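Local coordinates for protein nitrite oxidoreductase subunit C (PDB 7B04) that binds a b-type heme and probably carries electrons as a heme-binding subunit of the filament-forming nitrite oxidoreductase complex of an anammox bacterium, at residues S152-D157 / E239-L244. Residues are numbered along the deposited sequence; the frame is centred on the assembly and turned at random.
With HEM (protoporphyrin IX containing Fe), chain B.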
# COMPACT_ATOMS: atom_id res chain seq x y z
N SER C 152 33.51 36.78 -32.56
CA SER C 152 32.90 37.01 -31.25
C SER C 152 33.60 36.23 -30.14
O SER C 152 33.86 35.03 -30.30
CB SER C 152 31.42 36.63 -31.29
OG SER C 152 30.83 36.75 -30.01
N PRO C 153 33.90 36.86 -29.01
CA PRO C 153 34.44 36.14 -27.85
C PRO C 153 33.39 35.42 -27.01
O PRO C 153 33.71 34.94 -25.93
CB PRO C 153 35.11 37.26 -27.04
CG PRO C 153 34.27 38.45 -27.33
CD PRO C 153 33.81 38.31 -28.76
N ARG C 154 32.13 35.40 -27.46
CA ARG C 154 31.07 34.69 -26.75
C ARG C 154 31.07 33.22 -27.18
O ARG C 154 30.16 32.73 -27.86
CB ARG C 154 29.72 35.36 -27.01
CG ARG C 154 29.63 36.79 -26.53
CD ARG C 154 28.25 37.36 -26.79
NE ARG C 154 28.14 38.77 -26.43
CZ ARG C 154 27.03 39.49 -26.58
NH1 ARG C 154 25.93 38.92 -27.07
NH2 ARG C 154 27.02 40.77 -26.23
N MET C 155 32.11 32.52 -26.75
CA MET C 155 32.32 31.11 -27.09
C MET C 155 32.32 30.88 -28.60
O MET C 155 31.78 29.89 -29.10
CB MET C 155 31.28 30.21 -26.42
CG MET C 155 31.31 30.21 -24.92
SD MET C 155 29.90 29.30 -24.27
CE MET C 155 30.35 27.62 -24.69
N GLY C 156 32.92 31.81 -29.34
CA GLY C 156 32.94 31.69 -30.79
C GLY C 156 31.67 32.23 -31.43
O GLY C 156 30.88 32.96 -30.83
N ASP C 157 31.48 31.85 -32.70
CA ASP C 157 30.27 32.19 -33.43
C ASP C 157 30.12 31.23 -34.61
O ASP C 157 30.99 30.38 -34.86
CB ASP C 157 30.32 33.65 -33.90
CG ASP C 157 28.95 34.19 -34.26
OD1 ASP C 157 27.96 33.43 -34.16
OD2 ASP C 157 28.86 35.38 -34.64
N GLU C 239 30.77 26.64 -31.48
CA GLU C 239 30.58 27.63 -32.54
C GLU C 239 29.61 28.70 -32.06
O GLU C 239 28.67 29.07 -32.77
CB GLU C 239 30.06 26.98 -33.82
CG GLU C 239 31.12 26.32 -34.70
CD GLU C 239 30.52 25.69 -35.95
OE1 GLU C 239 29.29 25.49 -35.98
OE2 GLU C 239 31.28 25.39 -36.90
N GLY C 240 29.82 29.19 -30.84
CA GLY C 240 28.91 30.09 -30.19
C GLY C 240 28.38 29.50 -28.90
O GLY C 240 28.56 28.32 -28.60
N PHE C 241 27.74 30.36 -28.11
CA PHE C 241 27.13 29.92 -26.87
C PHE C 241 25.79 29.25 -27.16
O PHE C 241 25.08 29.63 -28.09
CB PHE C 241 27.02 31.08 -25.87
CG PHE C 241 25.99 32.14 -26.19
CD1 PHE C 241 24.63 31.87 -26.26
CD2 PHE C 241 26.41 33.45 -26.38
CE1 PHE C 241 23.72 32.87 -26.55
CE2 PHE C 241 25.50 34.45 -26.66
CZ PHE C 241 24.16 34.16 -26.74
N GLY C 242 25.50 28.19 -26.40
CA GLY C 242 24.38 27.34 -26.70
C GLY C 242 24.74 26.24 -27.66
O GLY C 242 23.88 25.41 -28.01
N THR C 243 26.00 26.17 -28.06
CA THR C 243 26.48 25.25 -29.09
C THR C 243 27.64 24.40 -28.58
O THR C 243 28.20 23.59 -29.34
CB THR C 243 26.84 26.12 -30.31
OG1 THR C 243 25.63 26.63 -30.89
CG2 THR C 243 27.56 25.39 -31.40
N LEU C 244 27.96 24.49 -27.29
CA LEU C 244 29.14 23.81 -26.76
C LEU C 244 28.99 22.31 -26.98
O LEU C 244 27.94 21.72 -26.70
CB LEU C 244 29.30 24.11 -25.27
CG LEU C 244 30.41 23.40 -24.53
CD1 LEU C 244 31.73 24.07 -24.87
CD2 LEU C 244 30.11 23.44 -23.06
CHA HEM B . 28.73 27.23 -21.36
CHB HEM B . 27.11 31.64 -22.66
CHC HEM B . 31.74 33.12 -22.77
CHD HEM B . 33.38 28.65 -21.64
C1A HEM B . 27.90 28.25 -21.79
C2A HEM B . 26.52 28.12 -22.17
C3A HEM B . 26.06 29.33 -22.52
C4A HEM B . 27.15 30.28 -22.39
CMA HEM B . 24.63 29.69 -23.00
CAA HEM B . 25.73 26.79 -22.13
CBA HEM B . 25.31 26.35 -23.53
CGA HEM B . 26.37 25.48 -24.12
O1A HEM B . 26.61 25.56 -25.35
O2A HEM B . 27.00 24.70 -23.35
C1B HEM B . 28.22 32.46 -22.74
C2B HEM B . 28.23 33.90 -22.89
C3B HEM B . 29.51 34.31 -22.93
C4B HEM B . 30.36 33.14 -22.79
CMB HEM B . 26.93 34.74 -23.01
CAB HEM B . 30.10 35.75 -23.07
CBB HEM B . 29.38 36.87 -22.97
C1C HEM B . 32.57 32.07 -22.42
C2C HEM B . 34.00 32.16 -22.18
C3C HEM B . 34.45 30.94 -21.87
C4C HEM B . 33.34 30.01 -21.90
CMC HEM B . 34.85 33.45 -22.26
CAC HEM B . 35.92 30.58 -21.53
CBC HEM B . 36.55 29.58 -22.15
C1D HEM B . 32.25 27.90 -21.37
C2D HEM B . 32.21 26.61 -20.71
C3D HEM B . 30.93 26.22 -20.64
C4D HEM B . 30.11 27.25 -21.24
CMD HEM B . 33.41 25.79 -20.19
CAD HEM B . 30.44 24.90 -20.01
CBD HEM B . 29.95 25.12 -18.59
CGD HEM B . 29.68 23.79 -17.93
O1D HEM B . 29.37 23.78 -16.71
O2D HEM B . 29.80 22.74 -18.61
NA HEM B . 28.25 29.58 -21.94
NB HEM B . 29.53 32.04 -22.68
NC HEM B . 32.19 30.74 -22.24
ND HEM B . 30.95 28.27 -21.68
FE HEM B . 30.09 30.13 -22.36
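Met155 touches Phe241 and Leu244 on its way to the heme, where its SD binds the iron at 2.1 Å. The bend at chi3 (71°) turns CE back toward 239-244, and this methyl lies 3.7 Å from CB of Leu244. On the Phe241 side the sulfur itself does the touching, with SD 3.7 Å from the CB of Phe241. Lys305 NZ supplies the other iron ligand, so the heme b has the Met/Lys axial pair known from ethylbenzene dehydrogenase, whose heme-binding subunit belongs to the same family.

Apolar packing continues along the macrocycle. Phe241 and Arg154 lie side by side and point the same way, with CB of Arg154 in the plane of the phenyl ring at its edge, 3.9 Å from CD2. The extended aliphatic part of Arg154 also runs beside the heme vinyl, while its guanidinium goes on to Lys35 O and a salt bridge with Glu41. Phe241 CD2 packs on the heme methyl CMB at 3.6 Å. An alanine in place of Phe241 would probably open a gap beside the heme methyl CMB and leave the Arg154 methylenes without their aromatic neighbour.

Backbone polar groups complete the contact. Gly240 N donates to Met155 O at 2.7 Å, tying together the loops that precede strands 162-168 and 245-246; the N-H to acceptor angle is 131°. At the backbone angles of Gly156 and Gly240 a side chain would collide with the carbonyl oxygen of the residue before. A type II turn from Gly240 to Thr243 leads to Leu244, whose N donates to the heme propionate O1A at 2.6 Å. Arg209 and Tyr211 of subunit B also hydrogen-bond the heme, placing this pocket at a subunit interface.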